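Local coordinates for microcompartments protein (Halothece sp. PCC 7418, PDB 5VGU) that probably forms hexameric tiles of the beta-carboxysome shell, alone or mixed with its paralogue CcmK3, at residues Thr31-Ile36 against Ile46-Val51; Gly7-Lys12 against Thr56-Gly61; Lys12-Val17 against Ala41-Ile46. All blocks are in the same frame, centred on the assembly; numbering follows the deposited sequence.

Contact 1: residues Thr31-Ile36 against Ile46-Val51; sequences TLVGYI and IIRGDV
Strands 30-39 and 42-49 form a beta hairpin, and here they pair antiparallel around a beta bulge. Thr-31 and Arg-48 make a hydrogen-bonded pair with two backbone bonds, of which Thr-31 N to Arg-48 O is nearly straight (2.9 Å, 172° at the hydrogen). Leu-32 and Ile-47 follow as a non-hydrogen-bonded pair. The register then slips by one residue, so that Ile-46 O takes the N-H of Val-33 while Ile-46 N gives its own to Gly-34 O; this last bond is longer, 3.1 Å, and its donor stands above the carbonyl plane. Ile-46 stands opposite the bulge, facing both Val-33 and Gly-34. Its CB lies near Val-33 CG2. Ile-46 CG2, anti to the backbone N, meets the same Val-33 CG2 at 3.7 Å, the two side chains crossing at about a right angle. CG1 turns the other way, anti to the carbonyl carbon, and sends Ile-46 CD1 over the backbone of Gly-34, 3.7 Å from Gly-34 O and 4.1 Å from Ile-36 CG1. Val-33 CG1 rests on Arg-48 CG at 3.7 Å, where the arginine chain bends at chi2 and chi3. Its guanidinium turns away from strand 30-39 to the carbonyl O atoms of Ser-2, Asp-4, Ala-5 and Ile-92 and a salt bridge with Glu-87. The face opposite Ile-46 and Arg-48 carries Leu-32, whose CD1 lies 4.2 Å from Ile-47 CG2, beneath helix 14-27. A water bound to Thr-31 OG1 donates to Arg-48 O, giving that carbonyl a second partner. Backbone groups not used between the two strands find other partners, Val-33 O at Asn-95 and Leu-32 N at Asn-85 of a neighbouring subunit, while the aliphatic branches and the buried guanidinium tie the hairpin to the rest of the BMC domain.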
loop_
_atom_site.group_PDB
_atom_site.type_symbol
_atom_site.label_atom_id
_atom_site.label_comp_id
_atom_site.label_asym_id
_atom_site.label_seq_id
_atom_site.Cartn_x
_atom_site.Cartn_y
_atom_site.Cartn_z
ATOM N N THR A 31 6.095 -8.235 26.753
ATOM C CA THR A 31 5.166 -8.898 25.851
ATOM C C THR A 31 5.187 -8.177 24.507
ATOM O O THR A 31 4.992 -6.954 24.446
ATOM C CB THR A 31 3.737 -8.882 26.407
ATOM O OG1 THR A 31 3.688 -9.495 27.705
ATOM C CG2 THR A 31 2.795 -9.597 25.470
ATOM N N LEU A 32 5.403 -8.936 23.442
ATOM C CA LEU A 32 5.208 -8.436 22.093
ATOM C C LEU A 32 3.713 -8.446 21.825
ATOM O O LEU A 32 3.083 -9.503 21.904
ATOM C CB LEU A 32 5.956 -9.317 21.090
ATOM C CG LEU A 32 5.754 -8.992 19.615
ATOM C CD1 LEU A 32 6.407 -7.670 19.241
ATOM C CD2 LEU A 32 6.326 -10.183 18.793
ATOM N N VAL A 33 3.127 -7.273 21.583
ATOM C CA VAL A 33 1.677 -7.184 21.440
ATOM C C VAL A 33 1.211 -7.075 19.987
ATOM O O VAL A 33 0.047 -7.402 19.696
ATOM C CB VAL A 33 1.108 -6.018 22.284
ATOM C CG1 VAL A 33 1.498 -6.182 23.736
ATOM C CG2 VAL A 33 1.534 -4.663 21.776
ATOM N N GLY A 34 2.067 -6.645 19.071
ATOM C CA GLY A 34 1.631 -6.483 17.691
ATOM C C GLY A 34 2.753 -5.985 16.806
ATOM O O GLY A 34 3.863 -5.682 17.265
ATOM N N TYR A 35 2.456 -5.955 15.506
ATOM C CA TYR A 35 3.362 -5.394 14.517
ATOM C C TYR A 35 2.543 -4.666 13.459
ATOM O O TYR A 35 1.334 -4.893 13.306
ATOM C CB TYR A 35 4.256 -6.472 13.864
ATOM C CG TYR A 35 3.642 -7.234 12.691
ATOM C CD1 TYR A 35 2.624 -8.158 12.903
ATOM C CD2 TYR A 35 4.104 -7.053 11.383
ATOM C CE1 TYR A 35 2.070 -8.875 11.847
ATOM C CE2 TYR A 35 3.553 -7.767 10.316
ATOM C CZ TYR A 35 2.533 -8.666 10.556
ATOM O OH TYR A 35 1.964 -9.387 9.512
ATOM N N ILE A 36 3.226 -3.790 12.720
ATOM C CA ILE A 36 2.629 -2.973 11.668
ATOM C C ILE A 36 3.456 -3.128 10.401
ATOM O O ILE A 36 4.678 -2.991 10.440
ATOM C CB ILE A 36 2.574 -1.469 12.036
ATOM C CG1 ILE A 36 2.018 -1.233 13.435
ATOM C CG2 ILE A 36 1.765 -0.696 10.987
ATOM C CD1 ILE A 36 2.109 0.244 13.879
ATOM N N ILE A 46 5.837 -3.658 18.546
ATOM C CA ILE A 46 5.426 -2.964 19.764
ATOM C C ILE A 46 5.501 -3.951 20.921
ATOM O O ILE A 46 4.892 -5.028 20.877
ATOM C CB ILE A 46 4.006 -2.379 19.655
ATOM C CG1 ILE A 46 3.918 -1.385 18.481
ATOM C CG2 ILE A 46 3.618 -1.687 20.944
ATOM C CD1 ILE A 46 3.453 -2.017 17.215
ATOM N N ILE A 47 6.196 -3.563 21.980
ATOM C CA ILE A 47 6.261 -4.369 23.186
ATOM C C ILE A 47 5.692 -3.547 24.335
ATOM O O ILE A 47 5.695 -2.318 24.300
ATOM C CB ILE A 47 7.687 -4.855 23.542
ATOM C CG1 ILE A 47 8.653 -3.671 23.655
ATOM C CG2 ILE A 47 8.189 -5.849 22.527
ATOM C CD1 ILE A 47 10.007 -4.028 24.249
ATOM N N ARG A 48 5.207 -4.252 25.357
ATOM C CA ARG A 48 4.740 -3.647 26.595
ATOM C C ARG A 48 5.375 -4.351 27.780
ATOM O O ARG A 48 5.645 -5.558 27.742
ATOM C CB ARG A 48 3.227 -3.737 26.741
ATOM C CG ARG A 48 2.438 -3.082 25.590
ATOM C CD ARG A 48 2.617 -1.549 25.533
ATOM N NE ARG A 48 2.107 -0.896 26.727
ATOM C CZ ARG A 48 0.845 -0.550 26.949
ATOM N NH1 ARG A 48 -0.105 -0.775 26.052
ATOM N NH2 ARG A 48 0.523 0.014 28.106
ATOM N N GLY A 49 5.557 -3.583 28.844
ATOM C CA GLY A 49 6.052 -4.115 30.096
ATOM C C GLY A 49 6.461 -2.988 31.022
ATOM O O GLY A 49 6.275 -1.796 30.729
ATOM N N ASP A 50 7.008 -3.384 32.172
ATOM C CA ASP A 50 7.587 -2.395 33.078
ATOM C C ASP A 50 8.683 -1.609 32.368
ATOM O O ASP A 50 9.407 -2.144 31.529
ATOM C CB ASP A 50 8.146 -3.061 34.342
ATOM C CG ASP A 50 7.056 -3.610 35.254
ATOM O OD1 ASP A 50 5.884 -3.181 35.137
ATOM O OD2 ASP A 50 7.379 -4.476 36.102
ATOM N N VAL A 51 8.792 -0.311 32.695
ATOM C CA VAL A 51 9.735 0.556 31.989
ATOM C C VAL A 51 11.157 0.003 32.005
ATOM O O VAL A 51 11.849 0.023 30.979
ATOM C CB VAL A 51 9.663 2.000 32.535
ATOM C CG1 VAL A 51 10.414 2.183 33.811
ATOM C CG2 VAL A 51 10.311 2.922 31.526
HETATM O O HOH W 1 4.370 -7.753 29.712
#

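Contact 2: residues Gly7-Lys12 against Thr56-Gly61; sequences GSLETK and TAMDAG
Met-58 carries nearly all of the tight part of this contact, bridging from helix 51-65 down to strand 5-12. CG is anti to the backbone N (chi1 -178°), and bends at chi2 and chi3 then bring the thioether onto the strand. The terminal Met-58 CE touches backbone, 3.8 Å from Gly-7 CA and 3.7 Å from Ser-8 N; a CB on Gly-7 would clash with this methyl. One atom back, Met-58 SD lies against Leu-9 CD1 at 3.9 Å, the two side chains crossing obliquely. This is helix-on-sheet packing of the alpha/beta BMC fold: the helix segment runs almost parallel to the strand segment, at 9°, with 9.4 Å between their axes. Leu-9 CD1 also reaches the backbone of Gly-61, 4.0 Å from its C atom, where the helix has no side chain in the way. An alanine here in place of Met-58 removes the thioether that touches Gly-7, Ser-8 and Leu-9, and would probably loosen the helix on the strand. By contrast, Asp-59 points away from the strand to solvent, and Thr-56 is exposed too. Across the sheet, Glu-10 salt-bridges Arg-42 of its own chain and accepts a hydrogen bond from Phe-14 N of a neighbouring subunit.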
loop_
_atom_site.group_PDB
_atom_site.type_symbol
_atom_site.label_atom_id
_atom_site.label_comp_id
_atom_site.label_asym_id
_atom_site.label_seq_id
_atom_site.Cartn_x
_atom_site.Cartn_y
_atom_site.Cartn_z
ATOM N N GLY A 7 7.393 0.064 24.120
ATOM C CA GLY A 7 8.550 0.189 23.248
ATOM C C GLY A 7 8.135 -0.075 21.813
ATOM O O GLY A 7 7.357 -0.996 21.544
ATOM N N SER A 8 8.691 0.709 20.899
ATOM C CA SER A 8 8.403 0.518 19.493
ATOM C C SER A 8 9.698 0.624 18.714
ATOM O O SER A 8 10.484 1.550 18.932
ATOM C CB SER A 8 7.380 1.559 18.987
ATOM O OG SER A 8 7.087 1.334 17.610
ATOM N N LEU A 9 9.882 -0.306 17.791
ATOM C CA LEU A 9 11.081 -0.398 16.976
ATOM C C LEU A 9 10.666 -0.718 15.549
ATOM O O LEU A 9 9.802 -1.569 15.325
ATOM C CB LEU A 9 12.021 -1.471 17.556
ATOM C CG LEU A 9 13.327 -1.770 16.831
ATOM C CD1 LEU A 9 14.355 -2.234 17.837
ATOM C CD2 LEU A 9 13.121 -2.829 15.760
ATOM N N GLU A 10 11.318 -0.071 14.585
ATOM C CA GLU A 10 10.956 -0.206 13.185
ATOM C C GLU A 10 12.208 -0.474 12.363
ATOM O O GLU A 10 13.209 0.237 12.506
ATOM C CB GLU A 10 10.228 1.075 12.712
ATOM C CG GLU A 10 9.675 1.072 11.312
ATOM C CD GLU A 10 8.797 2.294 11.047
ATOM O OE1 GLU A 10 7.891 2.559 11.866
ATOM O OE2 GLU A 10 9.016 2.968 10.014
ATOM N N THR A 11 12.150 -1.506 11.508
ATOM C CA THR A 11 13.275 -1.902 10.668
ATOM C C THR A 11 12.923 -1.789 9.192
ATOM O O THR A 11 11.758 -1.819 8.794
ATOM C CB THR A 11 13.717 -3.350 10.940
ATOM O OG1 THR A 11 12.661 -4.263 10.597
ATOM C CG2 THR A 11 14.088 -3.561 12.404
ATOM N N LYS A 12 13.963 -1.700 8.373
ATOM C CA LYS A 12 13.833 -1.962 6.949
ATOM C C LYS A 12 13.926 -3.470 6.754
ATOM O O LYS A 12 14.955 -4.077 7.074
ATOM C CB LYS A 12 14.926 -1.232 6.170
ATOM C CG LYS A 12 14.758 -1.279 4.646
ATOM C CD LYS A 12 13.597 -0.411 4.185
ATOM C CE LYS A 12 13.717 -0.078 2.710
ATOM N NZ LYS A 12 12.812 1.050 2.335
ATOM N N THR A 56 15.608 -2.750 28.854
ATOM C CA THR A 56 16.500 -3.883 28.630
ATOM C C THR A 56 16.156 -4.604 27.334
ATOM O O THR A 56 17.051 -4.977 26.560
ATOM C CB THR A 56 16.413 -4.843 29.812
ATOM O OG1 THR A 56 16.828 -4.154 30.992
ATOM C CG2 THR A 56 17.279 -6.062 29.596
ATOM N N ALA A 57 14.863 -4.860 27.109
ATOM C CA ALA A 57 14.445 -5.513 25.868
ATOM C C ALA A 57 14.812 -4.679 24.644
ATOM O O ALA A 57 15.269 -5.220 23.625
ATOM C CB ALA A 57 12.944 -5.788 25.896
ATOM N N MET A 58 14.597 -3.362 24.713
ATOM C CA MET A 58 14.876 -2.520 23.555
ATOM C C MET A 58 16.357 -2.568 23.179
ATOM O O MET A 58 16.703 -2.628 21.997
ATOM C CB MET A 58 14.436 -1.079 23.842
ATOM C CG MET A 58 14.634 -0.107 22.694
ATOM S SD MET A 58 13.630 -0.511 21.239
ATOM C CE MET A 58 11.995 -0.687 21.975
ATOM N N ASP A 59 17.249 -2.514 24.168
ATOM C CA ASP A 59 18.676 -2.601 23.867
ATOM C C ASP A 59 19.003 -3.907 23.158
ATOM O O ASP A 59 19.756 -3.922 22.184
ATOM C CB ASP A 59 19.523 -2.463 25.143
ATOM C CG ASP A 59 19.541 -1.056 25.684
ATOM O OD1 ASP A 59 19.240 -0.106 24.924
ATOM O OD2 ASP A 59 19.900 -0.894 26.870
ATOM N N ALA A 60 18.450 -5.017 23.641
ATOM C CA ALA A 60 18.694 -6.301 22.998
ATOM C C ALA A 60 18.126 -6.322 21.580
ATOM O O ALA A 60 18.745 -6.877 20.661
ATOM C CB ALA A 60 18.090 -7.423 23.839
ATOM N N GLY A 61 16.939 -5.738 21.391
ATOM C CA GLY A 61 16.344 -5.691 20.064
ATOM C C GLY A 61 17.160 -4.867 19.084
ATOM O O GLY A 61 17.343 -5.253 17.927
#

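Contact 3: residues Lys12-Val17 against Ala41-Ile46; sequences KGFPGV and ARFTII
Phe-43 offers one ring face to the start of helix 14-27, at the corner of the BMC fold where strand 5-12 turns into that helix and packs on the neighbouring strand 42-49. Phe-43 CG lies anti to the carbonyl carbon (chi1 -66°), and the ring projects from the strand toward the turn. Phe-14 CB sits over the face, 3.7 Å from Phe-43 CE1 and offset toward the rim, in a CH-pi contact. Beyond it the Phe-14 ring presents its edge to that face, a T-shaped pair with centroids 5.4 Å apart and planes at 78°. The backbone at Gly-13 and Phe-14 lies close to the ring, Phe-14 N being 3.5 Å from Phe-43 CD1. One helical turn on, Val-17 wedges between Phe-43 and Ile-45: its CG1 lies 4.0 Å from Phe-43 CB, and its CG2 meets Ile-45 CG2 tip to tip at 3.6 Å. At the mouth of the turn, Gly-13 N donates to Ala-41 O nearly along the C=O axis (2.7 Å). Lys-12 and Arg-42 form an antiparallel non-hydrogen-bonded pair whose side chains cross at about a right angle, Lys-12 CD meeting Arg-42 CG, while Lys-12 NZ goes to Ser-40 O. Phe-14 also packs on Ile-36 of a neighbouring subunit. The chemistry is an apolar, aromatic seam with one backbone bond between the segments, Phe-14 N being spent across the interface.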
loop_
_atom_site.group_PDB
_atom_site.type_symbol
_atom_site.label_atom_id
_atom_site.label_comp_id
_atom_site.label_asym_id
_atom_site.label_seq_id
_atom_site.Cartn_x
_atom_site.Cartn_y
_atom_site.Cartn_z
ATOM N N LYS A 12 13.963 -1.700 8.373
ATOM C CA LYS A 12 13.833 -1.962 6.949
ATOM C C LYS A 12 13.926 -3.470 6.754
ATOM O O LYS A 12 14.955 -4.077 7.074
ATOM C CB LYS A 12 14.926 -1.232 6.170
ATOM C CG LYS A 12 14.758 -1.279 4.646
ATOM C CD LYS A 12 13.597 -0.411 4.185
ATOM C CE LYS A 12 13.717 -0.078 2.710
ATOM N NZ LYS A 12 12.812 1.050 2.335
ATOM N N GLY A 13 12.853 -4.070 6.250
ATOM C CA GLY A 13 12.795 -5.507 6.021
ATOM C C GLY A 13 12.207 -6.250 7.202
ATOM O O GLY A 13 12.354 -5.860 8.363
ATOM N N PHE A 14 11.539 -7.367 6.894
ATOM C CA PHE A 14 10.877 -8.167 7.908
ATOM C C PHE A 14 11.882 -8.974 8.730
ATOM O O PHE A 14 11.739 -9.055 9.958
ATOM C CB PHE A 14 9.834 -9.078 7.250
ATOM C CG PHE A 14 9.134 -9.978 8.222
ATOM C CD1 PHE A 14 8.072 -9.520 8.980
ATOM C CD2 PHE A 14 9.594 -11.272 8.431
ATOM C CE1 PHE A 14 7.456 -10.360 9.914
ATOM C CE2 PHE A 14 8.976 -12.106 9.343
ATOM C CZ PHE A 14 7.911 -11.653 10.080
ATOM N N PRO A 15 12.912 -9.575 8.111
ATOM C CA PRO A 15 13.867 -10.364 8.910
ATOM C C PRO A 15 14.453 -9.584 10.083
ATOM O O PRO A 15 14.584 -10.138 11.186
ATOM C CB PRO A 15 14.922 -10.779 7.859
ATOM C CG PRO A 15 14.117 -10.886 6.565
ATOM C CD PRO A 15 13.186 -9.682 6.665
ATOM N N GLY A 16 14.754 -8.295 9.900
ATOM C CA GLY A 16 15.271 -7.507 11.008
ATOM C C GLY A 16 14.293 -7.403 12.162
ATOM O O GLY A 16 14.691 -7.421 13.327
ATOM N N VAL A 17 12.999 -7.258 11.858
ATOM C CA VAL A 17 12.004 -7.112 12.921
ATOM C C VAL A 17 11.768 -8.446 13.616
ATOM O O VAL A 17 11.502 -8.493 14.827
ATOM C CB VAL A 17 10.712 -6.487 12.323
ATOM C CG1 VAL A 17 9.597 -7.515 12.093
ATOM C CG2 VAL A 17 10.243 -5.335 13.175
ATOM N N ALA A 41 8.535 -1.500 2.743
ATOM C CA ALA A 41 9.238 -2.631 3.338
ATOM C C ALA A 41 9.725 -2.332 4.746
ATOM O O ALA A 41 10.668 -2.967 5.218
ATOM C CB ALA A 41 10.410 -3.107 2.466
ATOM N N ARG A 42 9.095 -1.386 5.438
ATOM C CA ARG A 42 9.386 -1.146 6.846
ATOM C C ARG A 42 8.324 -1.821 7.717
ATOM O O ARG A 42 7.143 -1.908 7.341
ATOM C CB ARG A 42 9.494 0.354 7.117
ATOM C CG ARG A 42 10.845 0.865 6.604
ATOM C CD ARG A 42 10.955 2.362 6.531
ATOM N NE ARG A 42 10.712 3.016 7.812
ATOM C CZ ARG A 42 11.267 4.167 8.163
ATOM N NH1 ARG A 42 12.120 4.782 7.350
ATOM N NH2 ARG A 42 10.983 4.704 9.328
ATOM N N PHE A 43 8.775 -2.358 8.851
ATOM C CA PHE A 43 7.946 -3.120 9.772
ATOM C C PHE A 43 8.183 -2.575 11.174
ATOM O O PHE A 43 9.326 -2.307 11.556
ATOM C CB PHE A 43 8.266 -4.606 9.725
ATOM C CG PHE A 43 7.915 -5.263 8.408
ATOM C CD1 PHE A 43 8.775 -5.200 7.338
ATOM C CD2 PHE A 43 6.712 -5.913 8.260
ATOM C CE1 PHE A 43 8.450 -5.781 6.131
ATOM C CE2 PHE A 43 6.386 -6.526 7.048
ATOM C CZ PHE A 43 7.256 -6.451 5.993
ATOM N N THR A 44 7.099 -2.388 11.917
ATOM C CA THR A 44 7.128 -1.864 13.276
ATOM C C THR A 44 6.696 -2.957 14.240
ATOM O O THR A 44 5.696 -3.633 13.997
ATOM C CB THR A 44 6.178 -0.654 13.440
ATOM O OG1 THR A 44 6.302 0.239 12.330
ATOM C CG2 THR A 44 6.439 0.094 14.719
ATOM N N ILE A 45 7.399 -3.103 15.361
ATOM C CA ILE A 45 6.934 -3.994 16.416
ATOM C C ILE A 45 6.736 -3.175 17.686
ATOM O O ILE A 45 7.386 -2.148 17.888
ATOM C CB ILE A 45 7.879 -5.184 16.671
ATOM C CG1 ILE A 45 9.347 -4.720 16.795
ATOM C CG2 ILE A 45 7.700 -6.238 15.565
ATOM C CD1 ILE A 45 10.295 -5.819 17.205
ATOM N N ILE A 46 5.837 -3.658 18.546
ATOM C CA ILE A 46 5.426 -2.964 19.764
ATOM C C ILE A 46 5.501 -3.951 20.921
ATOM O O ILE A 46 4.892 -5.028 20.877
ATOM C CB ILE A 46 4.006 -2.379 19.655
ATOM C CG1 ILE A 46 3.918 -1.385 18.481
ATOM C CG2 ILE A 46 3.618 -1.687 20.944
ATOM C CD1 ILE A 46 3.453 -2.017 17.215
#

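All three contacts lie within the BMC domain and meet on its antiparallel sheet, ordered 30-39, 42-49, 5-12, 72-79. Contacts 1 and 3 share strand 42-49 and Ile-46, their centres about 14 Å apart; contact 2, on the adjacent strand 5-12, has its centre about 10 Å from each of theirs. Along the chain, contacts 1 and 3 are both nested inside the loop closed by contact 2, and their own segments alternate. Gly-7 O and Ile-47 N link contacts 1 and 2, whereas the Glu-10 to Thr-44 OG1 hydrogen bond and the shared Lys-12 join contacts 2 and 3. Since each contact also reaches neighbouring subunits, the core of one chain is continuous with the interfaces of the hexamer.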